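Local coordinates for beta-xylanase (Caldicellulosiruptor kristjanssonii, PDB 7NWN), which probably binds plant cell-wall polysaccharides through a calcium-containing family 9 carbohydrate-binding module of a multimodular xylanase-glucuronoyl esterase, at residues P88-D99 and D111-F122; T54-K62 and V72-V80. All coordinates share one frame; numbering follows the deposited sequence.

Contact 1 of 2, residues P88-D99 and D111-F122; sequences PYQQDSVEIFLD and DDLHYRVNYNNF. With CA (calcium ion), chain S; CA (calcium ion), chain Q; EDO (1,2-ethanediol), chain I.
Glu95 and Arg116 run alongside each other as a non-hydrogen-bonded pair between antiparallel strands 93-99 and 112-118, in the beta-sandwich expected of a family 9 carbohydrate-binding module. They illustrate how one carboxylate can serve two neighbours. Arg116 NE forms a salt bridge with Glu95 OE2 at 2.8 Å, plus a weak bond from NH2. A bend at chi3 (-65°) turns the guanidinium edge toward the oxygen, and the two planar groups stand nearly perpendicular, at 85°. Pro88 CB and Tyr89 CB pack against this arginine head. The other oxygen, Glu95 OE1, lies in the His114 ring plane and takes NE2 at 2.7 Å, the donor approaching from above the carboxylate. The imidazole forms an offset stack with Phe97, centroids 3.9 Å apart and planes at 15°. With an alanine in place of Glu95, His114 NE2 and Arg116 NE would probably lose the carboxylate they share, one oxygen each, leaving the guanidinium less firmly oriented, although Asp126 would still pair with NH2. Beyond Phe97, Asp99, Asp111 and Asp112, with further polar partners in Arg104, Asn101 and Gln109 respectively, join Asp103 around a calcium ion. Asp111 chelates it through OD1 at 2.5 Å and OD2 at 2.3 Å.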
loop_
_atom_site.group_PDB
_atom_site.type_symbol
_atom_site.label_atom_id
_atom_site.label_comp_id
_atom_site.label_asym_id
_atom_site.label_seq_id
_atom_site.Cartn_x
_atom_site.Cartn_y
_atom_site.Cartn_z
ATOM N N PRO A 88 -6.819 -13.725 8.141
ATOM C CA PRO A 88 -6.600 -12.308 7.823
ATOM C C PRO A 88 -7.095 -11.823 6.469
ATOM O O PRO A 88 -7.730 -10.758 6.421
ATOM C CB PRO A 88 -5.083 -12.104 8.021
ATOM C CG PRO A 88 -4.709 -13.192 9.052
ATOM C CD PRO A 88 -5.617 -14.359 8.715
ATOM N N TYR A 89 -6.847 -12.596 5.390
ATOM C CA TYR A 89 -7.215 -12.080 4.084
ATOM C C TYR A 89 -8.717 -12.275 3.846
ATOM O O TYR A 89 -9.214 -11.805 2.821
ATOM C CB TYR A 89 -6.438 -12.700 2.928
ATOM C CG TYR A 89 -6.618 -14.196 2.782
ATOM C CD1 TYR A 89 -7.703 -14.740 2.082
ATOM C CD2 TYR A 89 -5.670 -15.065 3.308
ATOM C CE1 TYR A 89 -7.846 -16.111 1.933
ATOM C CE2 TYR A 89 -5.798 -16.436 3.161
ATOM C CZ TYR A 89 -6.890 -16.958 2.478
ATOM O OH TYR A 89 -7.011 -18.312 2.322
ATOM N N GLN A 90 -9.407 -12.940 4.794
ATOM C CA GLN A 90 -10.870 -13.042 4.708
ATOM C C GLN A 90 -11.576 -11.919 5.488
ATOM O O GLN A 90 -12.771 -12.011 5.769
ATOM C CB GLN A 90 -11.346 -14.440 5.129
ATOM C CG GLN A 90 -10.837 -15.524 4.182
ATOM C CD GLN A 90 -11.981 -16.339 3.625
ATOM O OE1 GLN A 90 -12.895 -15.842 2.961
ATOM N NE2 GLN A 90 -11.965 -17.613 3.969
ATOM N N GLN A 91 -10.831 -10.873 5.874
ATOM C CA GLN A 91 -11.383 -9.666 6.484
ATOM C C GLN A 91 -11.211 -8.508 5.503
ATOM O O GLN A 91 -10.271 -8.489 4.697
ATOM C CB GLN A 91 -10.648 -9.366 7.791
ATOM C CG GLN A 91 -10.455 -10.581 8.697
ATOM C CD GLN A 91 -9.488 -10.312 9.828
ATOM O OE1 GLN A 91 -8.841 -9.270 9.885
ATOM N NE2 GLN A 91 -9.358 -11.258 10.758
ATOM N N ASP A 92 -12.060 -7.493 5.645
ATOM C CA ASP A 92 -11.892 -6.301 4.832
ATOM C C ASP A 92 -10.547 -5.658 5.219
ATOM O O ASP A 92 -10.358 -5.329 6.372
ATOM C CB ASP A 92 -13.012 -5.314 5.122
ATOM C CG ASP A 92 -14.309 -5.637 4.383
ATOM O OD1 ASP A 92 -14.279 -5.819 3.155
ATOM O OD2 ASP A 92 -15.330 -5.709 5.040
ATOM N N SER A 93 -9.630 -5.541 4.261
ATOM C CA SER A 93 -8.230 -5.298 4.563
ATOM C C SER A 93 -7.567 -4.819 3.278
ATOM O O SER A 93 -8.140 -4.970 2.192
ATOM C CB SER A 93 -7.558 -6.542 5.156
ATOM O OG SER A 93 -7.679 -7.632 4.282
ATOM N N VAL A 94 -6.413 -4.166 3.424
ATOM C CA VAL A 94 -5.611 -3.839 2.260
ATOM C C VAL A 94 -4.257 -4.555 2.397
ATOM O O VAL A 94 -3.811 -4.804 3.495
ATOM C CB VAL A 94 -5.431 -2.318 2.045
ATOM C CG1 VAL A 94 -6.748 -1.554 1.961
ATOM C CG2 VAL A 94 -4.502 -1.711 3.044
ATOM N N GLU A 95 -3.616 -4.892 1.273
ATOM C CA GLU A 95 -2.314 -5.554 1.325
ATOM C C GLU A 95 -1.357 -4.766 0.435
ATOM O O GLU A 95 -1.762 -4.220 -0.602
ATOM C CB GLU A 95 -2.431 -6.944 0.709
ATOM C CG GLU A 95 -3.363 -7.867 1.492
ATOM C CD GLU A 95 -3.430 -9.295 1.022
ATOM O OE1 GLU A 95 -2.654 -9.671 0.106
ATOM O OE2 GLU A 95 -4.258 -10.042 1.560
ATOM N N ILE A 96 -0.104 -4.694 0.899
ATOM C CA ILE A 96 0.954 -3.938 0.240
ATOM C C ILE A 96 2.097 -4.930 0.040
ATOM O O ILE A 96 2.469 -5.608 0.977
ATOM C CB ILE A 96 1.383 -2.707 1.091
ATOM C CG1 ILE A 96 0.204 -1.717 1.197
ATOM C CG2 ILE A 96 2.601 -1.980 0.479
ATOM C CD1 ILE A 96 0.320 -0.835 2.430
ATOM N N PHE A 97 2.605 -4.986 -1.184
ATOM C CA PHE A 97 3.709 -5.851 -1.564
ATOM C C PHE A 97 4.854 -4.960 -2.048
ATOM O O PHE A 97 4.590 -4.010 -2.782
ATOM C CB PHE A 97 3.249 -6.705 -2.750
ATOM C CG PHE A 97 1.976 -7.524 -2.573
ATOM C CD1 PHE A 97 0.722 -6.925 -2.632
ATOM C CD2 PHE A 97 2.047 -8.906 -2.394
ATOM C CE1 PHE A 97 -0.439 -7.688 -2.553
ATOM C CE2 PHE A 97 0.891 -9.687 -2.320
ATOM C CZ PHE A 97 -0.348 -9.070 -2.400
ATOM N N LEU A 98 6.096 -5.290 -1.656
ATOM C CA LEU A 98 7.261 -4.536 -2.109
ATOM C C LEU A 98 8.420 -5.490 -2.454
ATOM O O LEU A 98 8.748 -6.393 -1.673
ATOM C CB LEU A 98 7.689 -3.566 -1.002
ATOM C CG LEU A 98 8.634 -2.435 -1.438
ATOM C CD1 LEU A 98 7.944 -1.461 -2.387
ATOM C CD2 LEU A 98 9.187 -1.716 -0.199
ATOM N N ASP A 99 9.018 -5.275 -3.636
ATOM C CA ASP A 99 10.267 -5.930 -4.034
ATOM C C ASP A 99 11.309 -4.809 -4.041
ATOM O O ASP A 99 11.405 -4.071 -5.027
ATOM C CB ASP A 99 10.083 -6.577 -5.413
ATOM C CG ASP A 99 11.342 -7.109 -6.148
ATOM O OD1 ASP A 99 12.438 -7.236 -5.532
ATOM O OD2 ASP A 99 11.201 -7.347 -7.364
ATOM N N ASP A 111 14.460 -9.863 0.669
ATOM C CA ASP A 111 14.091 -8.460 0.678
ATOM C C ASP A 111 12.607 -8.229 0.300
ATOM O O ASP A 111 12.205 -7.076 0.140
ATOM C CB ASP A 111 14.951 -7.716 -0.346
ATOM C CG ASP A 111 14.533 -8.071 -1.766
ATOM O OD1 ASP A 111 14.517 -9.312 -2.068
ATOM O OD2 ASP A 111 14.117 -7.125 -2.528
ATOM N N ASP A 112 11.819 -9.289 0.021
ATOM C CA ASP A 112 10.455 -9.094 -0.480
ATOM C C ASP A 112 9.476 -8.957 0.692
ATOM O O ASP A 112 9.674 -9.558 1.737
ATOM C CB ASP A 112 10.049 -10.164 -1.494
ATOM C CG ASP A 112 10.935 -10.157 -2.743
ATOM O OD1 ASP A 112 11.144 -9.066 -3.305
ATOM O OD2 ASP A 112 11.365 -11.246 -3.166
ATOM N N LEU A 113 8.507 -8.051 0.556
ATOM C CA LEU A 113 7.612 -7.737 1.673
ATOM C C LEU A 113 6.173 -7.943 1.219
ATOM O O LEU A 113 5.805 -7.578 0.093
ATOM C CB LEU A 113 7.821 -6.291 2.139
ATOM C CG LEU A 113 9.267 -5.874 2.491
ATOM C CD1 LEU A 113 9.303 -4.398 2.887
ATOM C CD2 LEU A 113 9.887 -6.735 3.593
ATOM N N HIS A 114 5.372 -8.471 2.157
ATOM C CA HIS A 114 3.933 -8.566 1.943
ATOM C C HIS A 114 3.219 -8.348 3.283
ATOM O O HIS A 114 3.289 -9.195 4.184
ATOM C CB HIS A 114 3.584 -9.908 1.267
ATOM C CG HIS A 114 2.134 -10.109 1.001
ATOM N ND1 HIS A 114 1.585 -11.358 0.799
ATOM C CD2 HIS A 114 1.112 -9.231 0.931
ATOM C CE1 HIS A 114 0.301 -11.246 0.598
ATOM N NE2 HIS A 114 -0.017 -9.956 0.678
ATOM N N TYR A 115 2.589 -7.174 3.385
ATOM C CA TYR A 115 1.957 -6.725 4.626
ATOM C C TYR A 115 0.461 -6.568 4.361
ATOM O O TYR A 115 0.060 -6.411 3.207
ATOM C CB TYR A 115 2.523 -5.357 5.018
ATOM C CG TYR A 115 3.974 -5.382 5.447
ATOM C CD1 TYR A 115 4.434 -6.242 6.433
ATOM C CD2 TYR A 115 4.886 -4.495 4.889
ATOM C CE1 TYR A 115 5.777 -6.241 6.818
ATOM C CE2 TYR A 115 6.214 -4.444 5.311
ATOM C CZ TYR A 115 6.676 -5.350 6.248
ATOM O OH TYR A 115 7.987 -5.301 6.653
ATOM N N ARG A 116 -0.322 -6.595 5.445
ATOM C CA ARG A 116 -1.790 -6.488 5.371
ATOM C C ARG A 116 -2.235 -5.709 6.609
ATOM O O ARG A 116 -1.622 -5.869 7.664
ATOM C CB ARG A 116 -2.431 -7.900 5.414
ATOM C CG ARG A 116 -3.964 -7.952 5.271
ATOM C CD ARG A 116 -4.531 -9.401 5.408
ATOM N NE ARG A 116 -4.045 -10.250 4.299
ATOM C CZ ARG A 116 -3.001 -11.092 4.369
ATOM N NH1 ARG A 116 -2.357 -11.289 5.516
ATOM N NH2 ARG A 116 -2.605 -11.722 3.276
ATOM N N VAL A 117 -3.280 -4.863 6.462
ATOM C CA VAL A 117 -3.872 -4.204 7.619
ATOM C C VAL A 117 -5.373 -4.137 7.344
ATOM O O VAL A 117 -5.787 -3.856 6.205
ATOM C CB VAL A 117 -3.257 -2.799 7.878
ATOM C CG1 VAL A 117 -3.296 -1.893 6.654
ATOM C CG2 VAL A 117 -3.834 -2.097 9.098
ATOM N N ASN A 118 -6.173 -4.507 8.353
ATOM C CA ASN A 118 -7.623 -4.424 8.211
ATOM C C ASN A 118 -8.146 -3.044 8.652
ATOM O O ASN A 118 -7.387 -2.223 9.156
ATOM C CB ASN A 118 -8.297 -5.605 8.917
ATOM C CG ASN A 118 -8.394 -5.500 10.429
ATOM O OD1 ASN A 118 -8.112 -4.472 11.034
ATOM N ND2 ASN A 118 -8.852 -6.574 11.064
ATOM N N TYR A 119 -9.471 -2.813 8.519
ATOM C CA TYR A 119 -10.041 -1.488 8.747
ATOM C C TYR A 119 -9.956 -1.133 10.234
ATOM O O TYR A 119 -10.051 0.041 10.515
ATOM C CB TYR A 119 -11.496 -1.387 8.238
ATOM C CG TYR A 119 -12.418 -2.368 8.910
ATOM C CD1 TYR A 119 -12.520 -3.681 8.454
ATOM C CD2 TYR A 119 -13.073 -2.040 10.085
ATOM C CE1 TYR A 119 -13.323 -4.613 9.107
ATOM C CE2 TYR A 119 -13.902 -2.954 10.733
ATOM C CZ TYR A 119 -14.021 -4.252 10.254
ATOM O OH TYR A 119 -14.778 -5.195 10.918
ATOM N N ASN A 120 -9.760 -2.113 11.155
ATOM C CA ASN A 120 -9.553 -1.857 12.590
ATOM C C ASN A 120 -8.066 -1.679 12.941
ATOM O O ASN A 120 -7.703 -1.674 14.133
ATOM C CB ASN A 120 -10.136 -2.959 13.487
ATOM C CG ASN A 120 -11.642 -2.878 13.501
ATOM O OD1 ASN A 120 -12.202 -1.781 13.416
ATOM N ND2 ASN A 120 -12.292 -4.028 13.505
ATOM N N ASN A 121 -7.234 -1.603 11.898
ATOM C CA ASN A 121 -5.796 -1.366 12.060
ATOM C C ASN A 121 -5.019 -2.580 12.575
ATOM O O ASN A 121 -3.877 -2.412 13.065
ATOM C CB ASN A 121 -5.477 -0.199 12.995
ATOM C CG ASN A 121 -4.117 0.398 12.641
ATOM O OD1 ASN A 121 -3.782 0.494 11.462
ATOM N ND2 ASN A 121 -3.376 0.839 13.650
ATOM N N PHE A 122 -5.615 -3.780 12.414
ATOM C CA PHE A 122 -4.944 -5.033 12.784
ATOM C C PHE A 122 -4.018 -5.423 11.631
ATOM O O PHE A 122 -4.461 -5.625 10.494
ATOM C CB PHE A 122 -5.984 -6.140 13.050
ATOM C CG PHE A 122 -5.375 -7.506 13.265
ATOM C CD1 PHE A 122 -4.595 -7.766 14.383
ATOM C CD2 PHE A 122 -5.560 -8.533 12.336
ATOM C CE1 PHE A 122 -3.999 -9.008 14.575
ATOM C CE2 PHE A 122 -4.985 -9.784 12.541
ATOM C CZ PHE A 122 -4.190 -10.008 13.654
HETATM CA CA CA S . 13.284 -8.607 -4.101
HETATM CA CA CA Q . -16.799 -5.372 2.955
HETATM C C1 EDO I . 11.325 -12.793 3.290
HETATM O O1 EDO I . 10.446 -12.427 2.172
HETATM C C2 EDO I . 11.077 -12.447 4.751
HETATM O O2 EDO I . 10.042 -13.167 5.451
HETATM O O HOH W 1 12.232 -10.287 -5.638
HETATM O O HOH W 2 -18.882 -5.649 1.442
#

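Contact 2 of 2, residues T54-K62 and V72-V80; sequences TTQTNAKFK and VLAEVYDPV. With CA (calcium ion), chain Q.
Thr57 meets Asp78 where the beta hairpin of strands 58-66 and 69-77 runs out into a calcium site, an example of a metal tied to the end of a strand pair. In the first shell Asp78 chelates the calcium ion with both carboxylate oxygens, and Val80 adds its backbone O at 2.2 Å; a water, Asp92 and Ala171 contribute the remaining ligands. The second shell begins with Thr57, whose OG1 gives a weak hydrogen bond to Asp78 OD1 at 3.3 Å. With the hydroxyl beside the backbone N (chi1 -64°), the methyl takes the anti position and CG2 packs on Val76 CG1 at 3.8 Å, so one threonine bridges the metal site and the apolar face of the hairpin.

Behind it, ladder bonds such as Asn58 N to Tyr77 O fix the register that brings Thr57 opposite Asp78. On the outward face Tyr77 presents the edge of its ring to Gln56 O, 3.2 Å from CD2, while the Asn58 amide lies nearly parallel to the ring (14°), its ND2 3.4 Å from Tyr77 CD2. Further along this face Lys60 and Glu75 extend side by side without a salt bridge; in the Lys60 conformer described here, a water joins NZ to Glu75 OE1. The other oxygen, OE2, pairs with Arg145. Lys60 and Lys62 make cation-pi contacts with Trp45, and Lys62 NZ also hydrogen-bonds to Trp40 O. The inward face carries Ala59, Phe61, Ala74 and Val76 against the other sheet, where Phe61 stacks on Phe166. Phe61 CB rests 4.0 Å from Ala74 CB.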
loop_
_atom_site.group_PDB
_atom_site.type_symbol
_atom_site.label_atom_id
_atom_site.label_comp_id
_atom_site.label_asym_id
_atom_site.label_seq_id
_atom_site.Cartn_x
_atom_site.Cartn_y
_atom_site.Cartn_z
ATOM N N THR A 54 -17.669 -8.783 -9.669
ATOM C CA THR A 54 -18.368 -7.515 -9.522
ATOM C C THR A 54 -18.673 -7.307 -8.044
ATOM O O THR A 54 -18.882 -8.279 -7.313
ATOM C CB THR A 54 -19.648 -7.452 -10.372
ATOM O OG1 THR A 54 -20.471 -8.461 -9.801
ATOM C CG2 THR A 54 -19.433 -7.746 -11.843
ATOM N N THR A 55 -18.681 -6.037 -7.622
ATOM C CA THR A 55 -18.791 -5.627 -6.225
ATOM C C THR A 55 -19.019 -4.119 -6.207
ATOM O O THR A 55 -18.596 -3.438 -7.135
ATOM C CB THR A 55 -17.513 -5.951 -5.431
ATOM O OG1 THR A 55 -17.754 -5.504 -4.103
ATOM C CG2 THR A 55 -16.258 -5.301 -5.978
ATOM N N GLN A 56 -19.660 -3.569 -5.173
ATOM C CA GLN A 56 -19.752 -2.113 -5.141
ATOM C C GLN A 56 -18.576 -1.514 -4.350
ATOM O O GLN A 56 -18.514 -0.295 -4.163
ATOM C CB GLN A 56 -21.071 -1.623 -4.536
ATOM C CG GLN A 56 -22.329 -2.289 -5.066
ATOM C CD GLN A 56 -22.928 -1.497 -6.195
ATOM O OE1 GLN A 56 -22.417 -1.494 -7.315
ATOM N NE2 GLN A 56 -24.018 -0.813 -5.895
ATOM N N THR A 57 -17.672 -2.373 -3.855
ATOM C CA THR A 57 -16.444 -1.906 -3.211
ATOM C C THR A 57 -15.485 -1.345 -4.257
ATOM O O THR A 57 -15.334 -1.927 -5.316
ATOM C CB THR A 57 -15.767 -3.018 -2.414
ATOM O OG1 THR A 57 -16.729 -3.290 -1.402
ATOM C CG2 THR A 57 -14.436 -2.639 -1.776
ATOM N N ASN A 58 -14.893 -0.178 -3.979
ATOM C CA ASN A 58 -13.840 0.343 -4.832
ATOM C C ASN A 58 -12.831 1.047 -3.930
ATOM O O ASN A 58 -13.094 1.198 -2.735
ATOM C CB ASN A 58 -14.332 1.212 -5.992
ATOM C CG ASN A 58 -15.131 2.388 -5.490
ATOM O OD1 ASN A 58 -14.573 3.421 -5.152
ATOM N ND2 ASN A 58 -16.437 2.215 -5.393
ATOM N N ALA A 59 -11.672 1.410 -4.506
ATOM C CA ALA A 59 -10.581 1.904 -3.694
ATOM C C ALA A 59 -9.687 2.794 -4.539
ATOM O O ALA A 59 -9.723 2.732 -5.766
ATOM C CB ALA A 59 -9.781 0.752 -3.126
ATOM N N LYS A 60 -8.858 3.575 -3.838
ATOM C CA LYS A 60 -7.814 4.361 -4.459
ATOM C C LYS A 60 -6.654 4.432 -3.476
ATOM O O LYS A 60 -6.813 4.147 -2.285
ATOM C CB LYS A 60 -8.383 5.731 -4.833
ATOM C CG LYS A 60 -9.231 6.399 -3.748
ATOM C CD LYS A 60 -9.847 7.736 -4.180
ATOM C CE LYS A 60 -10.872 8.361 -3.239
ATOM N NZ LYS A 60 -11.425 9.623 -3.811
ATOM N N PHE A 61 -5.479 4.796 -3.979
ATOM C CA PHE A 61 -4.359 4.957 -3.064
ATOM C C PHE A 61 -3.374 5.940 -3.678
ATOM O O PHE A 61 -3.350 6.097 -4.905
ATOM C CB PHE A 61 -3.724 3.602 -2.727
ATOM C CG PHE A 61 -2.978 2.989 -3.883
ATOM C CD1 PHE A 61 -3.636 2.184 -4.811
ATOM C CD2 PHE A 61 -1.614 3.229 -4.050
ATOM C CE1 PHE A 61 -2.946 1.642 -5.894
ATOM C CE2 PHE A 61 -0.914 2.683 -5.127
ATOM C CZ PHE A 61 -1.580 1.896 -6.058
ATOM N N LYS A 62 -2.581 6.560 -2.785
ATOM C CA LYS A 62 -1.509 7.472 -3.149
ATOM C C LYS A 62 -0.231 6.938 -2.524
ATOM O O LYS A 62 -0.303 6.252 -1.501
ATOM C CB LYS A 62 -1.817 8.860 -2.602
ATOM C CG LYS A 62 -2.983 9.536 -3.322
ATOM C CD LYS A 62 -3.305 10.936 -2.806
ATOM C CE LYS A 62 -4.337 11.629 -3.689
ATOM N NZ LYS A 62 -4.524 13.017 -3.277
ATOM N N VAL A 72 1.914 4.883 2.099
ATOM C CA VAL A 72 0.709 4.559 1.343
ATOM C C VAL A 72 -0.482 5.224 2.034
ATOM O O VAL A 72 -0.628 5.051 3.232
ATOM C CB VAL A 72 0.477 3.033 1.245
ATOM C CG1 VAL A 72 -0.709 2.711 0.320
ATOM C CG2 VAL A 72 1.749 2.289 0.775
ATOM N N LEU A 73 -1.333 5.898 1.253
ATOM C CA LEU A 73 -2.620 6.356 1.764
ATOM C C LEU A 73 -3.680 5.662 0.909
ATOM O O LEU A 73 -3.691 5.896 -0.296
ATOM C CB LEU A 73 -2.724 7.878 1.575
ATOM C CG LEU A 73 -4.094 8.473 1.928
ATOM C CD1 LEU A 73 -4.175 8.552 3.421
ATOM C CD2 LEU A 73 -4.193 9.887 1.356
ATOM N N ALA A 74 -4.487 4.783 1.514
ATOM C CA ALA A 74 -5.525 4.114 0.759
ATOM C C ALA A 74 -6.882 4.524 1.326
ATOM O O ALA A 74 -7.062 4.601 2.549
ATOM C CB ALA A 74 -5.317 2.608 0.810
ATOM N N GLU A 75 -7.840 4.767 0.417
ATOM C CA GLU A 75 -9.236 4.859 0.844
ATOM C C GLU A 75 -10.080 3.815 0.115
ATOM O O GLU A 75 -9.960 3.640 -1.121
ATOM C CB GLU A 75 -9.792 6.251 0.523
ATOM C CG GLU A 75 -9.217 7.272 1.453
ATOM C CD GLU A 75 -9.743 8.692 1.320
ATOM O OE1 GLU A 75 -10.757 8.897 0.649
ATOM O OE2 GLU A 75 -9.133 9.577 1.923
ATOM N N VAL A 76 -10.936 3.153 0.905
ATOM C CA VAL A 76 -11.782 2.108 0.373
ATOM C C VAL A 76 -13.242 2.534 0.587
ATOM O O VAL A 76 -13.635 2.768 1.727
ATOM C CB VAL A 76 -11.486 0.766 1.088
ATOM C CG1 VAL A 76 -12.392 -0.360 0.557
ATOM C CG2 VAL A 76 -10.003 0.359 0.977
ATOM N N TYR A 77 -14.023 2.549 -0.492
ATOM C CA TYR A 77 -15.473 2.620 -0.424
ATOM C C TYR A 77 -16.012 1.192 -0.309
ATOM O O TYR A 77 -15.825 0.374 -1.209
ATOM C CB TYR A 77 -15.996 3.337 -1.673
ATOM C CG TYR A 77 -17.501 3.346 -1.759
ATOM C CD1 TYR A 77 -18.251 4.343 -1.140
ATOM C CD2 TYR A 77 -18.178 2.332 -2.444
ATOM C CE1 TYR A 77 -19.640 4.340 -1.193
ATOM C CE2 TYR A 77 -19.563 2.301 -2.489
ATOM C CZ TYR A 77 -20.290 3.310 -1.864
ATOM O OH TYR A 77 -21.652 3.277 -1.901
ATOM N N ASP A 78 -16.667 0.913 0.824
ATOM C CA ASP A 78 -17.113 -0.404 1.190
ATOM C C ASP A 78 -18.212 -0.234 2.234
ATOM O O ASP A 78 -17.930 0.004 3.402
ATOM C CB ASP A 78 -15.964 -1.256 1.711
ATOM C CG ASP A 78 -16.312 -2.724 1.984
ATOM O OD1 ASP A 78 -17.488 -3.154 1.811
ATOM O OD2 ASP A 78 -15.382 -3.434 2.351
ATOM N N PRO A 79 -19.495 -0.346 1.825
ATOM C CA PRO A 79 -20.630 -0.172 2.753
ATOM C C PRO A 79 -20.839 -1.235 3.847
ATOM O O PRO A 79 -21.551 -0.987 4.824
ATOM C CB PRO A 79 -21.834 -0.023 1.802
ATOM C CG PRO A 79 -21.409 -0.799 0.549
ATOM C CD PRO A 79 -19.901 -0.594 0.434
ATOM N N VAL A 80 -20.157 -2.388 3.758
ATOM C CA VAL A 80 -20.241 -3.378 4.829
ATOM C C VAL A 80 -18.831 -3.786 5.250
ATOM O O VAL A 80 -18.144 -4.428 4.495
ATOM C CB VAL A 80 -21.053 -4.621 4.392
ATOM C CG1 VAL A 80 -21.152 -5.646 5.516
ATOM C CG2 VAL A 80 -22.441 -4.262 3.841
HETATM CA CA CA Q . -16.799 -5.372 2.955
HETATM O O HOH W 3 -11.387 10.999 -1.351
HETATM O O HOH W 2 -18.882 -5.649 1.442
#

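Overall arrangement
Both contacts pair antiparallel strands, but in different sheets of the sandwich, contact 1 in the mixed sheet and contact 2 in the four-stranded one. Between the sheets, Ile96 CD1 touches Val72 CG2 at 3.8 Å and Val94 CG1 approaches Val76 CG2, so the apolar sides share one core. Both contacts are largely buried, but contact 1 gathers a charged and aromatic cluster, whose Glu95 also meets a bound hexaethylene glycol, whereas contact 2 turns partly exposed polar groups and the exposed Tyr77 outward. One calcium ion joins them, taking Asp92 from contact 1 and Asp78 and Val80 from contact 2; contact 1 alone holds ligands of a second, at the far end of its strand 93-99.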